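Local coordinates for membrane-anchored mycosin mycp1 (Mycobacterium thermoresistibile, PDB 4HVL), which is a subtilisin-like serine protease of the type VII (ESX-1) secretion system and probably cleaves peptide bonds with a charge relay triad, at residues A[66-71]-A[126-131]. Numbering follows the deposited sequence.
Sequences VAVIDT and ARILSL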
loop_
_atom_site.group_PDB
_atom_site.type_symbol
_atom_site.label_atom_id
_atom_site.label_comp_id
_atom_site.label_asym_id
_atom_site.label_seq_id
_atom_site.Cartn_x
_atom_site.Cartn_y
_atom_site.Cartn_z
ATOM N N VAL A 66 -4.919 12.068 1.114
ATOM C CA VAL A 66 -4.471 10.701 1.221
ATOM C C VAL A 66 -3.158 10.674 1.994
ATOM O O VAL A 66 -2.196 11.381 1.628
ATOM C CB VAL A 66 -4.247 10.049 -0.165
ATOM C CG1 VAL A 66 -3.904 8.577 0.003
ATOM C CG2 VAL A 66 -5.472 10.218 -1.069
ATOM N N ALA A 67 -3.116 9.864 3.054
ATOM C CA ALA A 67 -1.881 9.602 3.768
ATOM C C ALA A 67 -1.203 8.371 3.174
ATOM O O ALA A 67 -1.867 7.338 2.913
ATOM C CB ALA A 67 -2.136 9.380 5.242
ATOM N N VAL A 68 0.106 8.483 2.956
ATOM C CA VAL A 68 0.879 7.433 2.318
ATOM C C VAL A 68 1.937 6.947 3.282
ATOM O O VAL A 68 2.852 7.696 3.621
ATOM C CB VAL A 68 1.557 7.945 1.038
ATOM C CG1 VAL A 68 2.249 6.799 0.311
ATOM C CG2 VAL A 68 0.536 8.632 0.133
ATOM N N ILE A 69 1.777 5.716 3.769
ATOM C CA ILE A 69 2.739 5.112 4.690
ATOM C C ILE A 69 3.643 4.253 3.812
ATOM O O ILE A 69 3.218 3.251 3.244
ATOM C CB ILE A 69 2.030 4.281 5.781
ATOM C CG1 ILE A 69 0.961 5.140 6.473
ATOM C CG2 ILE A 69 3.044 3.714 6.760
ATOM C CD1 ILE A 69 0.329 4.501 7.683
ATOM N N ASP A 70 4.891 4.671 3.684
ATOM C CA ASP A 70 5.805 4.136 2.676
ATOM C C ASP A 70 7.245 4.556 3.092
ATOM O O ASP A 70 7.546 4.560 4.293
ATOM C CB ASP A 70 5.376 4.689 1.307
ATOM C CG ASP A 70 5.869 3.855 0.132
ATOM O OD1 ASP A 70 7.118 3.716 0.014
ATOM O OD2 ASP A 70 5.013 3.387 -0.690
ATOM N N THR A 71 8.121 4.912 2.147
ATOM C CA THR A 71 9.522 5.188 2.463
ATOM C C THR A 71 9.822 6.711 2.459
ATOM O O THR A 71 10.975 7.117 2.298
ATOM C CB THR A 71 10.469 4.510 1.445
ATOM O OG1 THR A 71 10.275 5.120 0.159
ATOM C CG2 THR A 71 10.203 3.010 1.355
ATOM N N ALA A 126 -5.803 15.473 -5.234
ATOM C CA ALA A 126 -5.795 15.111 -3.822
ATOM C C ALA A 126 -4.586 15.722 -3.118
ATOM O O ALA A 126 -3.558 15.948 -3.747
ATOM C CB ALA A 126 -5.794 13.605 -3.668
ATOM N N ARG A 127 -4.707 15.991 -1.828
ATOM C CA ARG A 127 -3.511 16.254 -1.018
ATOM C C ARG A 127 -2.835 14.926 -0.665
ATOM O O ARG A 127 -3.496 13.887 -0.607
ATOM C CB ARG A 127 -3.853 17.001 0.265
ATOM C CG ARG A 127 -4.105 18.483 0.057
ATOM C CD ARG A 127 -4.708 19.142 1.296
ATOM N NE ARG A 127 -3.726 19.410 2.352
ATOM C CZ ARG A 127 -3.722 18.880 3.583
ATOM N NH1 ARG A 127 -4.647 17.998 3.974
ATOM N NH2 ARG A 127 -2.771 19.228 4.447
ATOM N N ILE A 128 -1.527 14.981 -0.427
ATOM C CA ILE A 128 -0.714 13.821 -0.056
ATOM C C ILE A 128 0.022 14.130 1.250
ATOM O O ILE A 128 0.766 15.116 1.316
ATOM C CB ILE A 128 0.378 13.587 -1.120
ATOM C CG1 ILE A 128 -0.237 13.265 -2.474
ATOM C CG2 ILE A 128 1.362 12.503 -0.696
ATOM C CD1 ILE A 128 0.564 13.865 -3.616
ATOM N N LEU A 129 -0.185 13.304 2.270
ATOM C CA LEU A 129 0.620 13.356 3.495
ATOM C C LEU A 129 1.582 12.174 3.469
ATOM O O LEU A 129 1.141 11.034 3.230
ATOM C CB LEU A 129 -0.272 13.265 4.720
ATOM C CG LEU A 129 -1.381 14.309 4.743
ATOM C CD1 LEU A 129 -2.234 14.136 5.988
ATOM C CD2 LEU A 129 -0.811 15.720 4.664
ATOM N N SER A 130 2.874 12.438 3.668
ATOM C CA SER A 130 3.911 11.390 3.617
ATOM C C SER A 130 4.404 10.972 5.009
ATOM O O SER A 130 4.954 11.774 5.761
ATOM C CB SER A 130 5.110 11.846 2.769
ATOM O OG SER A 130 6.148 10.856 2.744
ATOM N N LEU A 131 4.212 9.700 5.326
ATOM C CA LEU A 131 4.730 9.106 6.557
ATOM C C LEU A 131 5.767 8.081 6.154
ATOM O O LEU A 131 5.461 7.149 5.386
ATOM C CB LEU A 131 3.628 8.398 7.328
ATOM C CG LEU A 131 2.489 9.230 7.903
ATOM C CD1 LEU A 131 1.408 9.514 6.852
ATOM C CD2 LEU A 131 1.876 8.500 9.093
#
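Val66, Val68 and Asp70 bond through their backbones to Arg127, Leu129 and Leu131 of a parallel neighbouring strand, and the two strand axes are 27° apart. Val66 N donates to Arg127 O at 2.9 Å, almost straight at 178°. Leu129 N then reaches Val66 O, and Val68 N reaches Leu129 O at 2.8 Å. Leu131 N bonds Val68 O, and Asp70 N closes the series on Leu131 O at 3.1 Å. Three CA-H...O contacts accompany these bonds, among them Ile128 CA to Val66 O at 3.3 Å.

Ala67, Ile69, Leu129 and Leu131 share one face of the sheet. The small Ala67 CB meets Leu131 CD1 at 3.9 Å. Leu131 CG stands anti to the carbonyl carbon (chi1 -65°), and the turn at chi2 brings CD1 alongside Ala67 CB. Ile69 CG1 lies 4.3 Å from Leu131 CB. Helix 154-171 covers this face through Leu162, His168 and Ala169. On the other face, Val68 and Ile128 lie side by side and touch through their CG2 methyls at 4.0 Å. Helix 102-110 packs over both of them.

Asp70 ends strand 65-70. Its OD1 bonds His101 ND1, and its anti lone pair also takes a short, strongly bent bond from the adjacent Thr71 N at 2.6 Å. OD2 is held by Ser180 and Thr105, so both oxygens are fixed. This is the central parallel sheet of the subtilisin fold, in which the end of a strand carries the predicted charge-relay aspartate to its histidine.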